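Long-range contacts in multifunctional non-homologous end joining DNA repair protein LigD (Mycobacterium tuberculosis, PDB 2IRU), which repairs DNA double-strand breaks together with Ku by non-homologous end joining, this chain being its primase-like polymerase domain, which extends DNA ends before ligation: residues 41-46 and 242-247; 54-59 and 66-71; 139-144 and 225-230; 166-171 and 182-187. All coordinates share one frame; numbering follows the deposited sequence.

Contact 1 (41-46 and 242-247)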
loop_
_atom_site.group_PDB
_atom_site.type_symbol
_atom_site.label_atom_id
_atom_site.label_comp_id
_atom_site.label_asym_id
_atom_site.label_seq_id
_atom_site.Cartn_x
_atom_site.Cartn_y
_atom_site.Cartn_z
ATOM N N GLU A 41 4.552 5.803 13.480
ATOM C CA GLU A 41 3.846 7.080 13.617
ATOM C C GLU A 41 3.319 7.531 12.270
ATOM O O GLU A 41 2.158 7.964 12.181
ATOM C CB GLU A 41 4.755 8.151 14.198
ATOM C CG GLU A 41 4.034 9.496 14.518
ATOM C CD GLU A 41 5.005 10.654 14.835
ATOM O OE1 GLU A 41 6.221 10.391 15.058
ATOM O OE2 GLU A 41 4.542 11.825 14.897
ATOM N N VAL A 42 4.169 7.450 11.244
ATOM C CA VAL A 42 3.775 7.919 9.899
ATOM C C VAL A 42 2.959 6.882 9.133
ATOM O O VAL A 42 2.117 7.265 8.275
ATOM C CB VAL A 42 4.995 8.402 9.052
ATOM C CG1 VAL A 42 5.699 9.554 9.753
ATOM C CG2 VAL A 42 5.986 7.245 8.722
ATOM N N MET A 43 3.192 5.599 9.426
ATOM C CA MET A 43 2.489 4.526 8.719
ATOM C C MET A 43 1.030 4.343 9.167
ATOM O O MET A 43 0.143 4.053 8.352
ATOM C CB MET A 43 3.236 3.175 8.847
ATOM C CG MET A 43 2.687 2.112 7.922
ATOM S SD MET A 43 3.641 0.599 8.021
ATOM C CE MET A 43 2.772 -0.434 6.817
ATOM N N LEU A 44 0.777 4.507 10.456
ATOM C CA LEU A 44 -0.522 4.088 11.014
ATOM C C LEU A 44 -1.733 4.816 10.397
ATOM O O LEU A 44 -2.770 4.173 10.113
ATOM C CB LEU A 44 -0.518 4.162 12.525
ATOM C CG LEU A 44 0.294 3.036 13.159
ATOM C CD1 LEU A 44 0.381 3.414 14.626
ATOM C CD2 LEU A 44 -0.342 1.684 12.966
ATOM N N GLY A 45 -1.575 6.112 10.092
ATOM C CA GLY A 45 -2.695 6.940 9.621
ATOM C C GLY A 45 -3.231 6.412 8.292
ATOM O O GLY A 45 -4.403 6.599 7.956
ATOM N N HIS A 46 -2.361 5.762 7.530
ATOM C CA HIS A 46 -2.742 5.289 6.180
ATOM C C HIS A 46 -3.266 3.858 6.097
ATOM O O HIS A 46 -3.747 3.420 5.018
ATOM C CB HIS A 46 -1.597 5.533 5.183
ATOM C CG HIS A 46 -0.935 6.855 5.396
ATOM N ND1 HIS A 46 -1.571 8.054 5.146
ATOM C CD2 HIS A 46 0.278 7.164 5.900
ATOM C CE1 HIS A 46 -0.760 9.046 5.480
ATOM N NE2 HIS A 46 0.365 8.528 5.949
ATOM N N ALA A 242 0.621 -1.320 1.367
ATOM C CA ALA A 242 0.471 -0.103 2.151
ATOM C C ALA A 242 1.686 0.806 2.090
ATOM O O ALA A 242 2.812 0.324 2.132
ATOM C CB ALA A 242 0.165 -0.440 3.560
ATOM N N PRO A 243 1.457 2.140 2.038
ATOM C CA PRO A 243 2.619 3.015 2.140
ATOM C C PRO A 243 3.466 2.645 3.388
ATOM O O PRO A 243 2.896 2.336 4.466
ATOM C CB PRO A 243 2.011 4.406 2.312
ATOM C CG PRO A 243 0.672 4.314 1.577
ATOM C CD PRO A 243 0.193 2.893 1.885
ATOM N N TYR A 244 4.781 2.711 3.211
ATOM C CA TYR A 244 5.780 2.330 4.244
ATOM C C TYR A 244 5.954 0.820 4.488
ATOM O O TYR A 244 6.876 0.419 5.201
ATOM C CB TYR A 244 5.527 3.030 5.564
ATOM C CG TYR A 244 5.580 4.532 5.435
ATOM C CD1 TYR A 244 6.828 5.187 5.383
ATOM C CD2 TYR A 244 4.406 5.304 5.411
ATOM C CE1 TYR A 244 6.904 6.580 5.281
ATOM C CE2 TYR A 244 4.471 6.719 5.308
ATOM C CZ TYR A 244 5.729 7.332 5.246
ATOM O OH TYR A 244 5.853 8.679 5.147
ATOM N N SER A 245 5.104 -0.002 3.867
ATOM C CA SER A 245 5.345 -1.462 3.969
ATOM C C SER A 245 6.663 -1.836 3.312
ATOM O O SER A 245 7.023 -1.304 2.233
ATOM C CB SER A 245 4.228 -2.258 3.268
ATOM O OG SER A 245 4.437 -3.679 3.432
ATOM N N LEU A 246 7.352 -2.790 3.923
ATOM C CA LEU A 246 8.479 -3.467 3.271
ATOM C C LEU A 246 7.898 -4.289 2.121
ATOM O O LEU A 246 6.671 -4.580 2.095
ATOM C CB LEU A 246 9.171 -4.429 4.264
ATOM C CG LEU A 246 10.015 -3.765 5.349
ATOM C CD1 LEU A 246 10.372 -4.737 6.448
ATOM C CD2 LEU A 246 11.308 -3.240 4.760
ATOM N N ARG A 247 8.799 -4.696 1.238
ATOM C CA ARG A 247 8.483 -5.636 0.169
ATOM C C ARG A 247 9.276 -6.915 0.361
ATOM O O ARG A 247 10.474 -6.897 0.739
ATOM C CB ARG A 247 8.824 -5.037 -1.203
ATOM C CG ARG A 247 8.117 -3.702 -1.528
ATOM C CD ARG A 247 6.604 -3.762 -1.308
ATOM N NE ARG A 247 5.960 -4.871 -1.981
ATOM C CZ ARG A 247 5.344 -4.781 -3.155
ATOM N NH1 ARG A 247 5.257 -3.610 -3.788
ATOM N NH2 ARG A 247 4.753 -5.853 -3.669
HETATM O O HOH W 1 0.523 3.240 5.450
#
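A type II beta turn from Ala242 to Ser245, which follows strand 240-241 in the primase-polymerase domain, presses Tyr244 and Pro243 against Val42, Met43 and His46 near the end of helix 29-47. Tyr244 stands at the third position of the turn with positive phi (74°), and its ring reaches back to the helix, beside Val42 and His46. Val42 CG2 sits over one face of that ring, 3.6 Å from the centroid and displaced toward the rim, a CH-pi contact in which the two side chains stand roughly perpendicular. The phenol end is held elsewhere, Tyr244 OH bonding to Asp285, whose other carboxylate oxygen takes His46 NE2; His46 ND1 is hydrogen-bonded to Asp291. His46 CD2 lies at the edge of the tyrosine ring, 4.3 Å from Tyr244 CE2.

Met43 is fully extended, with CG anti to the backbone N (chi1 -169°), and runs antiparallel alongside Tyr244; its CG touches Tyr244 CB at 3.8 Å. The terminal methyl continues across the turn, Met43 CE lying 3.6 Å from Pro243 O, with Ala242 CB a farther neighbour. No direct hydrogen bond joins the two segments. Further along the loop is Arg247, a probable substrate-binding residue by analogy with relatives, paired with Glu112. Between helix and turn one water donates to two carbonyls, reaching Met43 O at 3.0 Å and Pro243 O at 2.7 Å.

Contact 2 (54-59 and 66-71)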
loop_
_atom_site.group_PDB
_atom_site.type_symbol
_atom_site.label_atom_id
_atom_site.label_comp_id
_atom_site.label_asym_id
_atom_site.label_seq_id
_atom_site.Cartn_x
_atom_site.Cartn_y
_atom_site.Cartn_z
ATOM N N ARG A 54 -1.922 -9.647 5.162
ATOM C CA ARG A 54 -0.466 -9.869 5.371
ATOM C C ARG A 54 0.109 -10.730 4.260
ATOM O O ARG A 54 -0.590 -11.614 3.769
ATOM C CB ARG A 54 -0.206 -10.594 6.727
ATOM C CG ARG A 54 -0.453 -9.722 7.989
ATOM C CD ARG A 54 -1.923 -9.564 8.312
ATOM N NE ARG A 54 -2.420 -10.835 8.853
ATOM C CZ ARG A 54 -3.656 -11.321 8.718
ATOM N NH1 ARG A 54 -4.618 -10.635 8.078
ATOM N NH2 ARG A 54 -3.936 -12.506 9.296
ATOM N N LYS A 55 1.360 -10.498 3.872
ATOM C CA LYS A 55 2.068 -11.540 3.152
ATOM C C LYS A 55 3.287 -11.893 4.028
ATOM O O LYS A 55 4.071 -10.999 4.412
ATOM C CB LYS A 55 2.416 -11.163 1.716
ATOM C CG LYS A 55 2.845 -12.449 0.939
ATOM C CD LYS A 55 2.925 -12.251 -0.580
ATOM C CE LYS A 55 3.442 -13.553 -1.215
ATOM N NZ LYS A 55 3.650 -13.335 -2.708
ATOM N N ARG A 56 3.401 -13.190 4.362
ATOM C CA ARG A 56 4.392 -13.654 5.301
ATOM C C ARG A 56 5.448 -14.501 4.654
ATOM O O ARG A 56 5.135 -15.358 3.820
ATOM C CB ARG A 56 3.752 -14.482 6.456
ATOM C CG ARG A 56 2.810 -13.625 7.296
ATOM C CD ARG A 56 2.001 -14.393 8.351
ATOM N NE ARG A 56 2.879 -15.044 9.334
ATOM C CZ ARG A 56 2.464 -15.990 10.181
ATOM N NH1 ARG A 56 1.188 -16.413 10.173
ATOM N NH2 ARG A 56 3.332 -16.501 11.056
ATOM N N TRP A 57 6.691 -14.273 5.069
ATOM C CA TRP A 57 7.831 -15.115 4.695
ATOM C C TRP A 57 8.504 -15.680 5.984
ATOM O O TRP A 57 9.530 -15.151 6.412
ATOM C CB TRP A 57 8.863 -14.269 3.925
ATOM C CG TRP A 57 8.501 -13.943 2.497
ATOM C CD1 TRP A 57 9.014 -14.569 1.377
ATOM C CD2 TRP A 57 7.629 -12.903 2.008
ATOM N NE1 TRP A 57 8.494 -14.000 0.229
ATOM C CE2 TRP A 57 7.642 -12.984 0.587
ATOM C CE3 TRP A 57 6.827 -11.932 2.625
ATOM C CZ2 TRP A 57 6.905 -12.114 -0.225
ATOM C CZ3 TRP A 57 6.084 -11.068 1.828
ATOM C CH2 TRP A 57 6.120 -11.170 0.403
ATOM N N PRO A 58 7.945 -16.760 6.599
ATOM C CA PRO A 58 8.434 -17.275 7.907
ATOM C C PRO A 58 9.943 -17.541 7.910
ATOM O O PRO A 58 10.576 -17.340 8.940
ATOM C CB PRO A 58 7.680 -18.617 8.102
ATOM C CG PRO A 58 6.399 -18.431 7.326
ATOM C CD PRO A 58 6.797 -17.549 6.099
ATOM N N ASN A 59 10.524 -17.941 6.777
ATOM C CA ASN A 59 11.987 -18.155 6.767
ATOM C C ASN A 59 12.701 -17.243 5.745
ATOM O O ASN A 59 13.843 -17.529 5.314
ATOM C CB ASN A 59 12.381 -19.620 6.579
ATOM C CG ASN A 59 12.360 -20.398 7.886
ATOM O OD1 ASN A 59 12.677 -19.841 8.963
ATOM N ND2 ASN A 59 11.943 -21.660 7.816
ATOM N N PHE A 66 3.254 -16.836 1.949
ATOM C CA PHE A 66 1.812 -16.951 1.788
ATOM C C PHE A 66 1.080 -15.659 2.180
ATOM O O PHE A 66 1.517 -14.961 3.101
ATOM C CB PHE A 66 1.272 -18.129 2.628
ATOM C CG PHE A 66 1.553 -18.031 4.107
ATOM C CD1 PHE A 66 2.712 -18.632 4.663
ATOM C CD2 PHE A 66 0.649 -17.383 4.972
ATOM C CE1 PHE A 66 2.977 -18.554 6.037
ATOM C CE2 PHE A 66 0.906 -17.333 6.365
ATOM C CZ PHE A 66 2.092 -17.915 6.883
ATOM N N PHE A 67 0.013 -15.339 1.440
ATOM C CA PHE A 67 -0.944 -14.329 1.909
ATOM C C PHE A 67 -1.797 -14.873 3.045
ATOM O O PHE A 67 -2.138 -16.074 3.074
ATOM C CB PHE A 67 -1.892 -13.893 0.797
ATOM C CG PHE A 67 -1.337 -12.854 -0.119
ATOM C CD1 PHE A 67 -1.180 -11.528 0.317
ATOM C CD2 PHE A 67 -1.065 -13.174 -1.449
ATOM C CE1 PHE A 67 -0.675 -10.532 -0.563
ATOM C CE2 PHE A 67 -0.580 -12.211 -2.331
ATOM C CZ PHE A 67 -0.397 -10.876 -1.896
ATOM N N GLU A 68 -2.205 -13.991 3.947
ATOM C CA GLU A 68 -3.106 -14.380 5.022
ATOM C C GLU A 68 -4.092 -13.231 5.197
ATOM O O GLU A 68 -3.673 -12.068 5.194
ATOM C CB GLU A 68 -2.324 -14.646 6.322
ATOM C CG GLU A 68 -3.154 -15.423 7.336
ATOM C CD GLU A 68 -2.379 -15.831 8.581
ATOM O OE1 GLU A 68 -1.176 -15.437 8.704
ATOM O OE2 GLU A 68 -3.007 -16.540 9.443
ATOM N N LYS A 69 -5.376 -13.566 5.273
ATOM C CA LYS A 69 -6.418 -12.545 5.382
ATOM C C LYS A 69 -7.141 -12.703 6.714
ATOM O O LYS A 69 -7.024 -11.847 7.602
ATOM C CB LYS A 69 -7.392 -12.631 4.202
ATOM C CG LYS A 69 -6.713 -12.228 2.919
ATOM C CD LYS A 69 -7.635 -12.423 1.703
ATOM C CE LYS A 69 -6.946 -11.875 0.437
ATOM N NZ LYS A 69 -6.784 -10.374 0.499
ATOM N N GLN A 70 -7.862 -13.809 6.872
ATOM C CA GLN A 70 -8.496 -14.068 8.175
ATOM C C GLN A 70 -7.461 -13.917 9.331
ATOM O O GLN A 70 -6.279 -14.277 9.197
ATOM C CB GLN A 70 -9.092 -15.488 8.198
ATOM C CG GLN A 70 -9.833 -15.882 9.479
ATOM C CD GLN A 70 -11.238 -15.318 9.583
ATOM O OE1 GLN A 70 -11.814 -14.892 8.597
ATOM N NE2 GLN A 70 -11.822 -15.374 10.793
ATOM N N LEU A 71 -7.928 -13.372 10.453
ATOM C CA LEU A 71 -7.127 -13.250 11.663
ATOM C C LEU A 71 -7.262 -14.533 12.488
ATOM O O LEU A 71 -8.315 -14.778 13.072
ATOM C CB LEU A 71 -7.575 -12.032 12.503
ATOM C CG LEU A 71 -6.604 -11.722 13.678
ATOM C CD1 LEU A 71 -5.125 -11.541 13.263
ATOM C CD2 LEU A 71 -7.081 -10.488 14.457
HETATM O O HOH W 2 -3.541 -14.593 11.377
HETATM O O HOH W 3 -0.802 -12.887 9.993
#
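Arg54 curls back over the neighbouring strand, bent at chi2 (77°) and chi3, and turns the edge of its guanidinium to the chain where it leaves strand 66-68. Arg54 NH1 donates almost straight to Lys69 O (2.7 Å), and Arg54 NH2 reaches Gln70 O (2.9 Å) from above that carbonyl's plane, while Glu68 O lies over one guanidinium face. Trp104 and Pro94 pack against this buried arginine. Nearby, Arg56 NH1 meets Glu68 OE1 on its syn side at 2.9 Å, a nearly coplanar salt bridge, and a water links that oxygen to Arg54 NE. Arg56 CB lies over one face of the Phe66 ring (CH-pi), with Phe66 CZ over one face of the Arg56 guanidinium. The strands form an antiparallel beta hairpin, and both carry residues that probably contact target DNA.

The other face is looser: Lys55 CD rests over the centre of the exposed Phe67 ring, 3.8 Å from its centroid. Toward the connecting loop, on the Arg56 side, Pro58 CG touches Phe66 CE1 at 3.7 Å.

Contact 3 (139-144 and 225-230)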
loop_
_atom_site.group_PDB
_atom_site.type_symbol
_atom_site.label_atom_id
_atom_site.label_comp_id
_atom_site.label_asym_id
_atom_site.label_seq_id
_atom_site.Cartn_x
_atom_site.Cartn_y
_atom_site.Cartn_z
ATOM N N PHE A 139 -4.032 4.627 -8.029
ATOM C CA PHE A 139 -3.667 4.188 -9.373
ATOM C C PHE A 139 -2.331 3.450 -9.306
ATOM O O PHE A 139 -1.397 3.923 -8.646
ATOM C CB PHE A 139 -3.541 5.370 -10.327
ATOM C CG PHE A 139 -4.816 6.116 -10.501
ATOM C CD1 PHE A 139 -5.660 5.840 -11.578
ATOM C CD2 PHE A 139 -5.174 7.124 -9.592
ATOM C CE1 PHE A 139 -6.870 6.557 -11.708
ATOM C CE2 PHE A 139 -6.345 7.835 -9.721
ATOM C CZ PHE A 139 -7.203 7.555 -10.784
ATOM N N ASP A 140 -2.255 2.295 -9.957
ATOM C CA ASP A 140 -1.005 1.545 -10.033
ATOM C C ASP A 140 -0.502 1.773 -11.456
ATOM O O ASP A 140 -1.142 1.329 -12.411
ATOM C CB ASP A 140 -1.287 0.050 -9.838
ATOM C CG ASP A 140 -0.048 -0.830 -9.954
ATOM O OD1 ASP A 140 1.104 -0.360 -10.213
ATOM O OD2 ASP A 140 -0.259 -2.057 -9.786
ATOM N N LEU A 141 0.621 2.484 -11.576
ATOM C CA LEU A 141 1.226 2.757 -12.860
ATOM C C LEU A 141 2.308 1.732 -13.104
ATOM O O LEU A 141 3.352 1.746 -12.433
ATOM C CB LEU A 141 1.805 4.183 -12.881
ATOM C CG LEU A 141 0.789 5.267 -13.264
ATOM C CD1 LEU A 141 -0.457 5.335 -12.376
ATOM C CD2 LEU A 141 1.515 6.619 -13.284
ATOM N N ASP A 142 2.038 0.812 -14.023
ATOM C CA ASP A 142 2.959 -0.283 -14.254
ATOM C C ASP A 142 3.650 -0.112 -15.603
ATOM O O ASP A 142 2.971 -0.205 -16.646
ATOM C CB ASP A 142 2.247 -1.635 -14.191
ATOM C CG ASP A 142 3.243 -2.806 -14.173
ATOM O OD1 ASP A 142 3.931 -3.014 -13.139
ATOM O OD2 ASP A 142 3.360 -3.492 -15.213
ATOM N N PRO A 143 4.973 0.183 -15.594
ATOM C CA PRO A 143 5.707 0.451 -16.834
ATOM C C PRO A 143 5.934 -0.811 -17.675
ATOM O O PRO A 143 6.525 -1.787 -17.190
ATOM C CB PRO A 143 7.049 1.030 -16.341
ATOM C CG PRO A 143 7.245 0.382 -14.982
ATOM C CD PRO A 143 5.847 0.303 -14.402
ATOM N N GLY A 144 5.471 -0.782 -18.927
ATOM C CA GLY A 144 5.682 -1.890 -19.866
ATOM C C GLY A 144 7.114 -2.024 -20.366
ATOM O O GLY A 144 8.001 -1.243 -20.000
ATOM N N GLY A 225 5.976 -0.789 -24.315
ATOM C CA GLY A 225 6.224 0.621 -24.640
ATOM C C GLY A 225 5.243 1.580 -23.983
ATOM O O GLY A 225 5.330 2.789 -24.184
ATOM N N LYS A 226 4.313 1.034 -23.199
ATOM C CA LYS A 226 3.280 1.843 -22.527
ATOM C C LYS A 226 3.257 1.669 -21.022
ATOM O O LYS A 226 3.606 0.602 -20.495
ATOM C CB LYS A 226 1.879 1.519 -23.071
ATOM C CG LYS A 226 1.790 1.723 -24.576
ATOM C CD LYS A 226 0.411 1.486 -25.150
ATOM C CE LYS A 226 0.562 1.611 -26.664
ATOM N NZ LYS A 226 -0.592 1.157 -27.478
ATOM N N VAL A 227 2.824 2.728 -20.340
ATOM C CA VAL A 227 2.442 2.643 -18.928
ATOM C C VAL A 227 1.005 2.137 -18.819
ATOM O O VAL A 227 0.073 2.725 -19.378
ATOM C CB VAL A 227 2.584 3.998 -18.190
ATOM C CG1 VAL A 227 2.140 3.879 -16.696
ATOM C CG2 VAL A 227 4.010 4.506 -18.289
ATOM N N PHE A 228 0.826 1.051 -18.080
ATOM C CA PHE A 228 -0.508 0.570 -17.789
ATOM C C PHE A 228 -1.005 1.344 -16.561
ATOM O O PHE A 228 -0.427 1.247 -15.481
ATOM C CB PHE A 228 -0.461 -0.934 -17.488
ATOM C CG PHE A 228 -1.759 -1.498 -16.993
ATOM C CD1 PHE A 228 -2.979 -0.988 -17.434
ATOM C CD2 PHE A 228 -1.753 -2.549 -16.074
ATOM C CE1 PHE A 228 -4.213 -1.526 -16.963
ATOM C CE2 PHE A 228 -2.965 -3.091 -15.605
ATOM C CZ PHE A 228 -4.185 -2.571 -16.044
ATOM N N VAL A 229 -2.026 2.165 -16.771
ATOM C CA VAL A 229 -2.615 2.944 -15.687
ATOM C C VAL A 229 -3.759 2.122 -15.106
ATOM O O VAL A 229 -4.884 2.183 -15.587
ATOM C CB VAL A 229 -3.101 4.319 -16.166
ATOM C CG1 VAL A 229 -3.707 5.119 -15.041
ATOM C CG2 VAL A 229 -1.935 5.082 -16.741
ATOM N N ASP A 230 -3.423 1.348 -14.090
ATOM C CA ASP A 230 -4.355 0.387 -13.531
ATOM C C ASP A 230 -5.243 1.075 -12.483
ATOM O O ASP A 230 -4.763 1.526 -11.413
ATOM C CB ASP A 230 -3.574 -0.796 -12.907
ATOM C CG ASP A 230 -4.485 -1.963 -12.481
ATOM O OD1 ASP A 230 -5.701 -1.909 -12.702
ATOM O OD2 ASP A 230 -3.973 -2.940 -11.891
HETATM O O HOH W 4 -1.216 -3.612 -12.237
#
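Leu141 leans its CB and CG on Val227 CG1, the closer approach being 3.8 Å from Leu141 CB, and the two side chains cross at a slant. Next to them Phe139 CD1 meets Val229 CG1 at 4.0 Å; both valines turn CG1 anti to the backbone N (chi1 179° in Val227). This apolar face of the two antiparallel strands is packed by helices 149-164 and 192-209, through residues such as Leu152, Val155 and Ala203.

The strands are joined by paired backbone bonds at Asp140-Asp230 and Asp142-Phe228, and the series continues past the strand end, where Gly144 N donates to Lys226 O at 2.8 Å.

The opposite face carries Asp140, Asp142 and Asp230 beside Phe228, with Asp230 CB over one face of the Phe228 ring. Asp140 CB and Asp230 CB touch at 3.9 Å, and the carboxylates rise beside each other, with Asp140 OD2 and Asp230 OD2 4.4 Å apart. One water donates to both of these oxygens, at 3.1 Å to Asp140 OD2 and 2.9 Å to Asp230 OD2. Gln233 also bonds to Asp140, Ser232 holds the other oxygen of Asp230, and Asp142 forms a salt bridge with Arg223. Three carboxylates on adjacent strands, Asp140, Asp142 and Asp230, are consistent with the two-manganese polymerase site of the archaeo-eukaryotic primase superfamily, here with the water between two of the aspartates.

Contact 4 (166-171 and 182-187)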
loop_
_atom_site.group_PDB
_atom_site.type_symbol
_atom_site.label_atom_id
_atom_site.label_comp_id
_atom_site.label_asym_id
_atom_site.label_seq_id
_atom_site.Cartn_x
_atom_site.Cartn_y
_atom_site.Cartn_z
ATOM N N ILE A 166 -10.315 18.440 -11.189
ATOM C CA ILE A 166 -11.447 18.258 -10.269
ATOM C C ILE A 166 -11.070 18.602 -8.819
ATOM O O ILE A 166 -11.717 18.140 -7.870
ATOM C CB ILE A 166 -12.058 16.823 -10.335
ATOM C CG1 ILE A 166 -12.078 16.275 -11.767
ATOM C CG2 ILE A 166 -13.441 16.734 -9.673
ATOM C CD1 ILE A 166 -11.139 15.077 -11.889
ATOM N N GLY A 167 -10.025 19.413 -8.652
ATOM C CA GLY A 167 -9.657 19.949 -7.343
ATOM C C GLY A 167 -9.138 18.898 -6.370
ATOM O O GLY A 167 -9.252 19.055 -5.153
ATOM N N LEU A 168 -8.566 17.835 -6.927
ATOM C CA LEU A 168 -7.984 16.754 -6.145
ATOM C C LEU A 168 -6.460 16.856 -6.210
ATOM O O LEU A 168 -5.897 17.411 -7.170
ATOM C CB LEU A 168 -8.469 15.395 -6.656
ATOM C CG LEU A 168 -9.972 15.079 -6.566
ATOM C CD1 LEU A 168 -10.234 13.740 -7.267
ATOM C CD2 LEU A 168 -10.477 15.062 -5.118
ATOM N N VAL A 169 -5.820 16.363 -5.154
ATOM C CA VAL A 169 -4.369 16.412 -4.998
ATOM C C VAL A 169 -3.859 14.969 -5.044
ATOM O O VAL A 169 -4.492 14.086 -4.501
ATOM C CB VAL A 169 -3.979 17.090 -3.646
ATOM C CG1 VAL A 169 -2.477 17.032 -3.374
ATOM C CG2 VAL A 169 -4.498 18.563 -3.586
ATOM N N THR A 170 -2.710 14.757 -5.676
ATOM C CA THR A 170 -2.175 13.414 -5.875
ATOM C C THR A 170 -0.799 13.244 -5.224
ATOM O O THR A 170 0.051 14.150 -5.314
ATOM C CB THR A 170 -2.111 13.121 -7.388
ATOM O OG1 THR A 170 -3.391 13.433 -7.964
ATOM C CG2 THR A 170 -1.780 11.666 -7.691
ATOM N N PHE A 171 -0.593 12.083 -4.607
ATOM C CA PHE A 171 0.649 11.774 -3.899
ATOM C C PHE A 171 1.321 10.564 -4.537
ATOM O O PHE A 171 0.704 9.483 -4.628
ATOM C CB PHE A 171 0.365 11.447 -2.415
ATOM C CG PHE A 171 -0.311 12.565 -1.677
ATOM C CD1 PHE A 171 0.444 13.501 -0.961
ATOM C CD2 PHE A 171 -1.711 12.704 -1.706
ATOM C CE1 PHE A 171 -0.171 14.549 -0.275
ATOM C CE2 PHE A 171 -2.334 13.752 -1.020
ATOM C CZ PHE A 171 -1.580 14.678 -0.305
ATOM N N LEU A 182 -0.133 6.000 -7.190
ATOM C CA LEU A 182 -0.546 7.387 -6.976
ATOM C C LEU A 182 -1.811 7.320 -6.121
ATOM O O LEU A 182 -2.716 6.563 -6.460
ATOM C CB LEU A 182 -0.910 8.123 -8.289
ATOM C CG LEU A 182 0.196 8.217 -9.351
ATOM C CD1 LEU A 182 -0.282 9.071 -10.541
ATOM C CD2 LEU A 182 1.448 8.850 -8.751
ATOM N N TYR A 183 -1.839 8.059 -5.014
ATOM C CA TYR A 183 -3.010 8.133 -4.148
ATOM C C TYR A 183 -3.608 9.546 -4.187
ATOM O O TYR A 183 -2.884 10.534 -4.244
ATOM C CB TYR A 183 -2.623 7.844 -2.705
ATOM C CG TYR A 183 -2.217 6.413 -2.440
ATOM C CD1 TYR A 183 -3.184 5.454 -2.092
ATOM C CD2 TYR A 183 -0.875 6.000 -2.538
ATOM C CE1 TYR A 183 -2.836 4.126 -1.838
ATOM C CE2 TYR A 183 -0.503 4.638 -2.283
ATOM C CZ TYR A 183 -1.501 3.716 -1.919
ATOM O OH TYR A 183 -1.183 2.393 -1.679
ATOM N N THR A 184 -4.930 9.609 -4.133
ATOM C CA THR A 184 -5.638 10.879 -4.128
ATOM C C THR A 184 -6.771 10.825 -3.083
ATOM O O THR A 184 -7.685 10.001 -3.196
ATOM C CB THR A 184 -6.217 11.195 -5.499
ATOM O OG1 THR A 184 -5.147 11.187 -6.473
ATOM C CG2 THR A 184 -6.903 12.552 -5.417
ATOM N N PRO A 185 -6.716 11.690 -2.065
ATOM C CA PRO A 185 -7.843 11.635 -1.116
ATOM C C PRO A 185 -9.106 12.254 -1.737
ATOM O O PRO A 185 -9.028 13.252 -2.485
ATOM C CB PRO A 185 -7.344 12.447 0.079
ATOM C CG PRO A 185 -6.352 13.414 -0.513
ATOM C CD PRO A 185 -5.739 12.736 -1.722
ATOM N N LEU A 186 -10.249 11.649 -1.423
ATOM C CA LEU A 186 -11.545 12.106 -1.930
ATOM C C LEU A 186 -12.130 13.220 -1.074
ATOM O O LEU A 186 -12.144 13.129 0.159
ATOM C CB LEU A 186 -12.519 10.920 -2.044
ATOM C CG LEU A 186 -12.165 9.821 -3.078
ATOM C CD1 LEU A 186 -13.117 8.619 -2.970
ATOM C CD2 LEU A 186 -12.073 10.304 -4.538
ATOM N N ASP A 187 -12.595 14.281 -1.736
ATOM C CA ASP A 187 -13.343 15.343 -1.064
ATOM C C ASP A 187 -14.647 14.801 -0.511
ATOM O O ASP A 187 -14.961 14.991 0.666
ATOM C CB ASP A 187 -13.620 16.507 -2.024
ATOM C CG ASP A 187 -12.458 17.481 -2.109
ATOM O OD1 ASP A 187 -11.383 17.200 -1.516
ATOM O OD2 ASP A 187 -12.635 18.535 -2.755
HETATM O O HOH W 5 -7.642 15.455 -3.094
#
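Tyr183 O takes the shortest backbone bond of the contact, from Phe171 N at 2.8 Å, with the donor in the carbonyl plane; Tyr183 N returns a bond to Phe171 O. The same Tyr183 oxygen also faces Thr170 CA in a CA-H...O contact, and the Phe171 ring turns its edge toward it. Pro185 CD approaches that edge too, 3.6 Å from Phe171 CE2, with the two side chains at about a right angle.

At the next pair, Thr170 and Thr184, the side chains meet through their hydroxyls. Thr184 OG1 donates to Thr170 OG1 across 3.2 Å, a long bond, each OG1 standing anti to its own carbonyl carbon (chi1 -57° in Thr184). Thr184 CG2 is wedged between Val169 O (3.0 Å) and Leu168 CB (3.5 Å), the latter a tight carbon contact. On the other flank Thr170 CG2 rests on Leu182 CB at 3.7 Å.

Farther out a water bridges the two backbones, accepting from Val169 N at 2.9 Å and donating to Pro185 O at 2.7 Å. Gly167, with positive phi, is the C-prime residue of the Schellman motif that closes helix 149-164. The helix end and loop lead into strand 171-174, antiparallel to strand 180-186, within the mixed sheet of the primase-polymerase fold whose strand 129-143 carries aspartates that probably bind manganese.

Contact 1 is the buried one, close to the middle of the chain, and relies on apolar and ring packing with a single bridging water. Contact 2 lies at the surface, about 17 Å away between centres, and is rich in charge. Contacts 3 and 4 are partly buried and share the mixed sheet: strands 129-143 and 180-186 are neighbours, and Phe139 N lies 2.8 Å from Leu182 O, a probable hydrogen bond. Contact 3 crowds carboxylates on one face, whereas contact 4 has threonine hydroxyls and apolar groups. Contact 1 touches contact 4 where Pro243 CD meets Tyr183 OH at 3.9 Å; contacts 2 and 4 lie on opposite sides of the centre.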